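PDB 2HJN: DBF2 kinase activator protein MOB1 from Saccharomyces cerevisiae, which binds and activates the mitotic exit network kinase DBF2, allowing the upstream kinase CDC15 to phosphorylate and switch it on in late anaphase. Local coordinates for residues Q31-L35 / E77-V81; Q89-L93 / V200-S204. Numbering follows the deposited sequence.

Contact 1 of 2, residues Q31-L35 / E77-V81; sequences QKPFL and EWLAV
The ring of Phe34 lies over the methyl of Ala80, whose CB stands 3.8 Å from the ring centroid and 2° off the ring normal, a CH-pi contact. Ala80 suits this place because a lone methyl lets a flat ring come close to the helix. Residues 77-81 form one helical turn, closed by Val81 N to Glu77 O at 2.8 Å; residues 31-35 are irregular, extended through Pro33 (psi 150°) and then turning at Phe34 (phi/psi -54/-44°). The backbones come nearest at Phe34 and Val81, CA atoms 5.4 Å apart. With chi1 t and chi2 75°, Phe34 brings CD2 to 4.0 Å from Val81 CG2, and its ring edge meets the aliphatic part of Glu77, CE2 to CG 3.8 Å. Leu35 adds CG to Val81 CG2 at 4.0 Å. No direct hydrogen bond joins the segments; one water accepts from Phe34 N (2.9 Å) and donates to Val81 O (3.1 Å). This is a coil aromatic docked on a helix, away from the zinc site. The main-chain O of Gln31 accepts a hydrogen bond from Asn88 ND2 farther along helix 75-97, and its side-chain OE1 one from Gln144 NE2 of helix 132-147, while Phe165 of helix 165-187 touches Ala80.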
ATOM      1  N   GLN A  31      -1.931  -1.054 -13.439  1.00 15.81           N
ATOM      2  CA  GLN A  31      -1.772  -0.878 -14.880  1.00 15.89           C
ATOM      3  C   GLN A  31      -0.395  -1.376 -15.335  1.00 15.80           C
ATOM      4  O   GLN A  31       0.629  -1.017 -14.775  1.00 14.79           O
ATOM      5  CB  GLN A  31      -1.924   0.597 -15.288  1.00 15.12           C
ATOM      6  CG  GLN A  31      -1.860   0.866 -16.814  1.00 16.11           C
ATOM      7  CD  GLN A  31      -3.019   0.344 -17.584  1.00 15.54           C
ATOM      8  OE1 GLN A  31      -4.126   0.147 -17.044  1.00 16.79           O
ATOM      9  NE2 GLN A  31      -2.792   0.083 -18.871  1.00 14.10           N
ATOM     10  N   LYS A  32      -0.387  -2.228 -16.339  1.00 17.78           N
ATOM     11  CA  LYS A  32       0.886  -2.687 -16.899  1.00 21.69           C
ATOM     12  C   LYS A  32       1.743  -1.503 -17.425  1.00 22.69           C
ATOM     13  O   LYS A  32       1.214  -0.535 -18.017  1.00 21.89           O
ATOM     14  CB  LYS A  32       0.657  -3.785 -17.975  1.00 21.90           C
ATOM     15  CG  LYS A  32       0.109  -3.279 -19.287  1.00 27.03           C
ATOM     16  CD  LYS A  32       0.760  -4.018 -20.462  1.00 32.56           C
ATOM     17  CE  LYS A  32       0.577  -3.236 -21.745  1.00 36.36           C
ATOM     18  NZ  LYS A  32       1.174  -3.993 -22.902  1.00 39.10           N
ATOM     19  N   PRO A  33       3.056  -1.551 -17.188  1.00 24.97           N
ATOM     20  CA  PRO A  33       3.888  -0.407 -17.591  1.00 26.42           C
ATOM     21  C   PRO A  33       3.801  -0.116 -19.098  1.00 27.38           C
ATOM     22  O   PRO A  33       3.562  -1.016 -19.909  1.00 27.47           O
ATOM     23  CB  PRO A  33       5.307  -0.832 -17.190  1.00 26.67           C
ATOM     24  CG  PRO A  33       5.229  -2.390 -17.137  1.00 28.38           C
ATOM     25  CD  PRO A  33       3.859  -2.643 -16.584  1.00 26.32           C
ATOM     26  N   PHE A  34       3.966   1.145 -19.467  1.00 28.86           N
ATOM     27  CA  PHE A  34       3.758   1.543 -20.856  1.00 30.82           C
ATOM     28  C   PHE A  34       4.615   0.664 -21.806  1.00 32.30           C
ATOM     29  O   PHE A  34       4.115   0.154 -22.816  1.00 32.35           O
ATOM     30  CB  PHE A  34       3.991   3.064 -21.019  1.00 30.90           C
ATOM     31  CG  PHE A  34       3.906   3.553 -22.450  1.00 31.12           C
ATOM     32  CD1 PHE A  34       2.698   3.682 -23.084  1.00 28.59           C
ATOM     33  CD2 PHE A  34       5.063   3.871 -23.159  1.00 32.71           C
ATOM     34  CE1 PHE A  34       2.619   4.095 -24.402  1.00 29.52           C
ATOM     35  CE2 PHE A  34       4.992   4.315 -24.482  1.00 33.12           C
ATOM     36  CZ  PHE A  34       3.766   4.423 -25.106  1.00 31.10           C
ATOM     37  N   LEU A  35       5.868   0.443 -21.412  1.00 33.45           N
ATOM     38  CA  LEU A  35       6.860  -0.322 -22.202  1.00 34.54           C
ATOM     39  C   LEU A  35       6.761  -1.869 -22.160  1.00 35.27           C
ATOM     40  O   LEU A  35       6.492  -2.490 -21.112  1.00 36.50           O
ATOM     41  CB  LEU A  35       8.276   0.156 -21.847  1.00 34.48           C
ATOM     42  CG  LEU A  35       8.504   1.631 -22.203  1.00 33.27           C
ATOM     43  CD1 LEU A  35       9.955   2.055 -22.040  1.00 35.16           C
ATOM     44  CD2 LEU A  35       7.998   1.925 -23.607  1.00 34.46           C
ATOM     45  N   GLU A  77       7.085   9.635 -25.188  1.00 26.54           N
ATOM     46  CA  GLU A  77       7.337   8.373 -24.520  1.00 26.55           C
ATOM     47  C   GLU A  77       7.630   8.534 -23.030  1.00 25.39           C
ATOM     48  O   GLU A  77       7.079   7.800 -22.198  1.00 24.20           O
ATOM     49  CB  GLU A  77       8.446   7.576 -25.188  1.00 28.09           C
ATOM     50  CG  GLU A  77       7.935   6.311 -25.781  1.00 32.09           C
ATOM     51  CD  GLU A  77       8.995   5.550 -26.531  1.00 39.67           C
ATOM     52  OE1 GLU A  77       9.842   4.877 -25.874  1.00 37.89           O
ATOM     53  OE2 GLU A  77       8.961   5.633 -27.788  1.00 45.35           O
ATOM     54  N   TRP A  78       8.521   9.479 -22.735  1.00 23.09           N
ATOM     55  CA  TRP A  78       8.898   9.861 -21.386  1.00 22.55           C
ATOM     56  C   TRP A  78       7.643  10.267 -20.578  1.00 21.78           C
ATOM     57  O   TRP A  78       7.415   9.768 -19.467  1.00 21.50           O
ATOM     58  CB  TRP A  78       9.917  11.010 -21.480  1.00 21.64           C
ATOM     59  CG  TRP A  78      10.516  11.474 -20.181  1.00 21.24           C
ATOM     60  CD1 TRP A  78      10.295  12.663 -19.564  1.00 17.60           C
ATOM     61  CD2 TRP A  78      11.435  10.749 -19.355  1.00 20.39           C
ATOM     62  NE1 TRP A  78      11.034  12.735 -18.408  1.00 21.27           N
ATOM     63  CE2 TRP A  78      11.743  11.577 -18.254  1.00 20.35           C
ATOM     64  CE3 TRP A  78      12.032   9.488 -19.448  1.00 20.57           C
ATOM     65  CZ2 TRP A  78      12.614  11.184 -17.239  1.00 21.94           C
ATOM     66  CZ3 TRP A  78      12.913   9.091 -18.443  1.00 20.90           C
ATOM     67  CH2 TRP A  78      13.184   9.931 -17.351  1.00 21.43           C
ATOM     68  N   LEU A  79       6.809  11.130 -21.144  1.00 20.89           N
ATOM     69  CA  LEU A  79       5.566  11.526 -20.461  1.00 20.66           C
ATOM     70  C   LEU A  79       4.530  10.370 -20.316  1.00 20.59           C
ATOM     71  O   LEU A  79       3.931  10.220 -19.240  1.00 20.20           O
ATOM     72  CB  LEU A  79       4.961  12.771 -21.089  1.00 21.50           C
ATOM     73  CG  LEU A  79       5.825  14.046 -21.237  1.00 23.05           C
ATOM     74  CD1 LEU A  79       4.969  15.307 -21.305  1.00 21.47           C
ATOM     75  CD2 LEU A  79       6.942  14.196 -20.242  1.00 22.93           C
ATOM     76  N   ALA A  80       4.392   9.529 -21.356  1.00 19.83           N
ATOM     77  CA  ALA A  80       3.563   8.312 -21.293  1.00 19.19           C
ATOM     78  C   ALA A  80       4.036   7.322 -20.194  1.00 19.10           C
ATOM     79  O   ALA A  80       3.228   6.825 -19.406  1.00 19.64           O
ATOM     80  CB  ALA A  80       3.493   7.619 -22.672  1.00 17.80           C
ATOM     81  N   VAL A  81       5.328   7.018 -20.164  1.00 18.38           N
ATOM     82  CA  VAL A  81       5.920   6.189 -19.090  1.00 19.29           C
ATOM     83  C   VAL A  81       5.581   6.714 -17.703  1.00 19.63           C
ATOM     84  O   VAL A  81       5.081   5.957 -16.874  1.00 20.51           O
ATOM     85  CB  VAL A  81       7.461   5.994 -19.216  1.00 19.02           C
ATOM     86  CG1 VAL A  81       8.067   5.336 -17.928  1.00 19.31           C
ATOM     87  CG2 VAL A  81       7.763   5.117 -20.426  1.00 20.42           C
TER
HETATM   88  O   HOH W   1       5.008   2.962 -17.482  1.00 20.01           O

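Contact 2 of 2, residues Q89-L93 / V200-S204; sequences QINML and VLNTS
Leu93 forms the apolar centre, its branched end (chi1 m, chi2 t) sending CD1 to 3.9 Å from Leu201 CD1 and CD2 to 4.1 Å from Val200 CG1. Both segments are helical, with i to i+4 bonds Leu93 N to Gln89 O (2.9 Å) and Ser204 N to Val200 O (3.1 Å). Their short axes run nearly antiparallel, at 158° (signed crossing -158°) and 10.9 Å apart, so Leu93 is level with Leu201 (CA atoms 7.1 Å apart) and Gln89 with Ser204 (6.9 Å). Beside Leu93, the flexible selenomethionine Met92 (t, m, m) bends its CE to 3.7 Å from Val200 CG1. Val200 packs on Val200 of the second subunit, and Gln89 and Met92 also touch that subunit, so the contact borders the homodimer interface. At the polar edge, Ser204 OG lies 2.8 Å from Gln89 OE1, within hydrogen-bonding distance, and bonds to Tyr181 OH of helix 165-187. The short serine keeps its hydroxyl close to its own helix, while the extended glutamine (chi1 m, chi2 t) spans the gap to it. The chemistry is thus that of a buried helix-helix seam, apolar in the middle and carrying at one end a hydroxyl whose polarity is met within the core.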
ATOM      1  N   GLN A  89       1.253   4.611  -8.522  1.00 12.20           N
ATOM      2  CA  GLN A  89       1.505   5.097  -7.146  1.00 14.74           C
ATOM      3  C   GLN A  89       0.193   5.524  -6.449  1.00 13.66           C
ATOM      4  O   GLN A  89      -0.024   5.246  -5.240  1.00 13.31           O
ATOM      5  CB  GLN A  89       2.553   6.255  -7.174  1.00 13.36           C
ATOM      6  CG  GLN A  89       3.950   5.765  -7.691  1.00 18.08           C
ATOM      7  CD  GLN A  89       4.948   6.873  -7.883  1.00 21.44           C
ATOM      8  OE1 GLN A  89       4.866   7.904  -7.212  1.00 29.73           O
ATOM      9  NE2 GLN A  89       5.924   6.673  -8.809  1.00 28.63           N
ATOM     10  N   ILE A  90      -0.714   6.167  -7.194  1.00 14.49           N
ATOM     11  CA  ILE A  90      -2.001   6.688  -6.596  1.00 12.71           C
ATOM     12  C   ILE A  90      -2.939   5.495  -6.310  1.00 12.80           C
ATOM     13  O   ILE A  90      -3.551   5.406  -5.257  1.00 12.31           O
ATOM     14  CB  ILE A  90      -2.668   7.722  -7.525  1.00 11.72           C
ATOM     15  CG1 ILE A  90      -1.895   9.033  -7.528  1.00 16.01           C
ATOM     16  CG2 ILE A  90      -4.105   8.004  -7.086  1.00 15.68           C
ATOM     17  CD1 ILE A  90      -2.245   9.942  -8.805  1.00 14.98           C
ATOM     18  N   ASN A  91      -2.972   4.544  -7.239  1.00 12.44           N
ATOM     19  CA  ASN A  91      -3.627   3.255  -7.028  1.00 13.19           C
ATOM     20  C   ASN A  91      -3.144   2.523  -5.753  1.00 13.73           C
ATOM     21  O   ASN A  91      -3.987   2.055  -4.955  1.00 15.32           O
ATOM     22  CB  ASN A  91      -3.438   2.321  -8.264  1.00 10.29           C
ATOM     23  CG  ASN A  91      -4.245   1.058  -8.139  1.00 12.96           C
ATOM     24  OD1 ASN A  91      -5.497   1.104  -8.097  1.00 13.07           O
ATOM     25  ND2 ASN A  91      -3.558  -0.093  -8.054  1.00 11.98           N
HETATM   26  N   MSE A  92      -1.822   2.446  -5.552  1.00 14.03           N
HETATM   27  CA  MSE A  92      -1.263   1.798  -4.351  1.00 14.20           C
HETATM   28  C   MSE A  92      -1.618   2.582  -3.082  1.00 13.20           C
HETATM   29  O   MSE A  92      -2.029   1.989  -2.062  1.00 11.75           O
HETATM   30  CB  MSE A  92       0.267   1.580  -4.493  1.00 16.08           C
HETATM   31  CG  MSE A  92       0.956   1.025  -3.184  1.00 14.73           C
HETATM   32 SE   MSE A  92       1.340   2.451  -1.887  1.00 20.80          SE
HETATM   33  CE  MSE A  92       2.705   3.293  -2.994  1.00 20.94           C
ATOM     34  N   LEU A  93      -1.542   3.907  -3.157  1.00 12.19           N
ATOM     35  CA  LEU A  93      -1.866   4.765  -2.003  1.00 12.01           C
ATOM     36  C   LEU A  93      -3.374   4.769  -1.653  1.00 12.05           C
ATOM     37  O   LEU A  93      -3.738   4.642  -0.491  1.00 12.77           O
ATOM     38  CB  LEU A  93      -1.319   6.172  -2.218  1.00 13.67           C
ATOM     39  CG  LEU A  93       0.224   6.332  -2.143  1.00 11.98           C
ATOM     40  CD1 LEU A  93       0.603   7.634  -2.828  1.00 16.26           C
ATOM     41  CD2 LEU A  93       0.798   6.300  -0.704  1.00 14.18           C
ATOM     42  N   VAL A 200       6.249   7.822   1.818  1.00 17.30           N
ATOM     43  CA  VAL A 200       5.887   7.337   0.499  1.00 16.76           C
ATOM     44  C   VAL A 200       4.861   8.300  -0.153  1.00 15.45           C
ATOM     45  O   VAL A 200       4.964   8.598  -1.360  1.00 14.43           O
ATOM     46  CB  VAL A 200       5.348   5.883   0.537  1.00 17.89           C
ATOM     47  CG1 VAL A 200       4.840   5.458  -0.845  1.00 21.21           C
ATOM     48  CG2 VAL A 200       6.418   4.940   0.957  1.00 17.65           C
ATOM     49  N   LEU A 201       3.882   8.774   0.622  1.00 14.36           N
ATOM     50  CA  LEU A 201       2.855   9.687   0.061  1.00 12.92           C
ATOM     51  C   LEU A 201       3.520  10.997  -0.375  1.00 13.18           C
ATOM     52  O   LEU A 201       3.318  11.457  -1.493  1.00 11.87           O
ATOM     53  CB  LEU A 201       1.742   9.996   1.101  1.00 12.23           C
ATOM     54  CG  LEU A 201       0.672  11.039   0.722  1.00 14.11           C
ATOM     55  CD1 LEU A 201       0.013  10.773  -0.640  1.00 12.51           C
ATOM     56  CD2 LEU A 201      -0.413  11.141   1.876  1.00 12.01           C
ATOM     57  N   ASN A 202       4.306  11.590   0.529  1.00 14.94           N
ATOM     58  CA  ASN A 202       4.959  12.891   0.286  1.00 15.01           C
ATOM     59  C   ASN A 202       5.993  12.809  -0.843  1.00 15.15           C
ATOM     60  O   ASN A 202       6.124  13.763  -1.619  1.00 14.35           O
ATOM     61  CB  ASN A 202       5.604  13.480   1.562  1.00 16.14           C
ATOM     62  CG  ASN A 202       4.596  13.882   2.635  1.00 16.49           C
ATOM     63  OD1 ASN A 202       3.393  14.020   2.393  1.00 19.43           O
ATOM     64  ND2 ASN A 202       5.104  14.053   3.865  1.00 19.45           N
ATOM     65  N   THR A 203       6.691  11.680  -0.939  1.00 15.09           N
ATOM     66  CA  THR A 203       7.669  11.451  -2.024  1.00 16.03           C
ATOM     67  C   THR A 203       7.022  11.343  -3.390  1.00 15.73           C
ATOM     68  O   THR A 203       7.488  11.981  -4.322  1.00 14.54           O
ATOM     69  CB  THR A 203       8.630  10.233  -1.752  1.00 16.64           C
ATOM     70  OG1 THR A 203       9.328  10.433  -0.490  1.00 17.99           O
ATOM     71  CG2 THR A 203       9.654  10.088  -2.869  1.00 16.91           C
ATOM     72  N   SER A 204       5.955  10.537  -3.505  1.00 14.84           N
ATOM     73  CA  SER A 204       5.119  10.439  -4.760  1.00 15.18           C
ATOM     74  C   SER A 204       4.580  11.781  -5.217  1.00 15.33           C
ATOM     75  O   SER A 204       4.697  12.170  -6.376  1.00 12.69           O
ATOM     76  CB  SER A 204       3.936   9.472  -4.493  1.00 16.59           C
ATOM     77  OG  SER A 204       3.023   9.301  -5.611  1.00 19.54           O
TER

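From the N terminus, the chain passes strand 4-6 and reaches 31-35, which contact 1 lays against the first turns of helix 75-97; this closes a loop of 41 residues that includes helix 49-58. The same helix then runs on to 89-93, where contact 2 opens a much longer loop of 106 residues, through helices 132-147 and 165-187 and the zinc-site histidines, before helix 198-214 returns. The loops follow in series, neither nesting nor crossing. Helix 75-97 is their common element: it carries the N-terminal coil near its start and helix 198-214 farther along. The centres of contacts 1 and 2 are about 17 Å apart, one near the surface, the other buried.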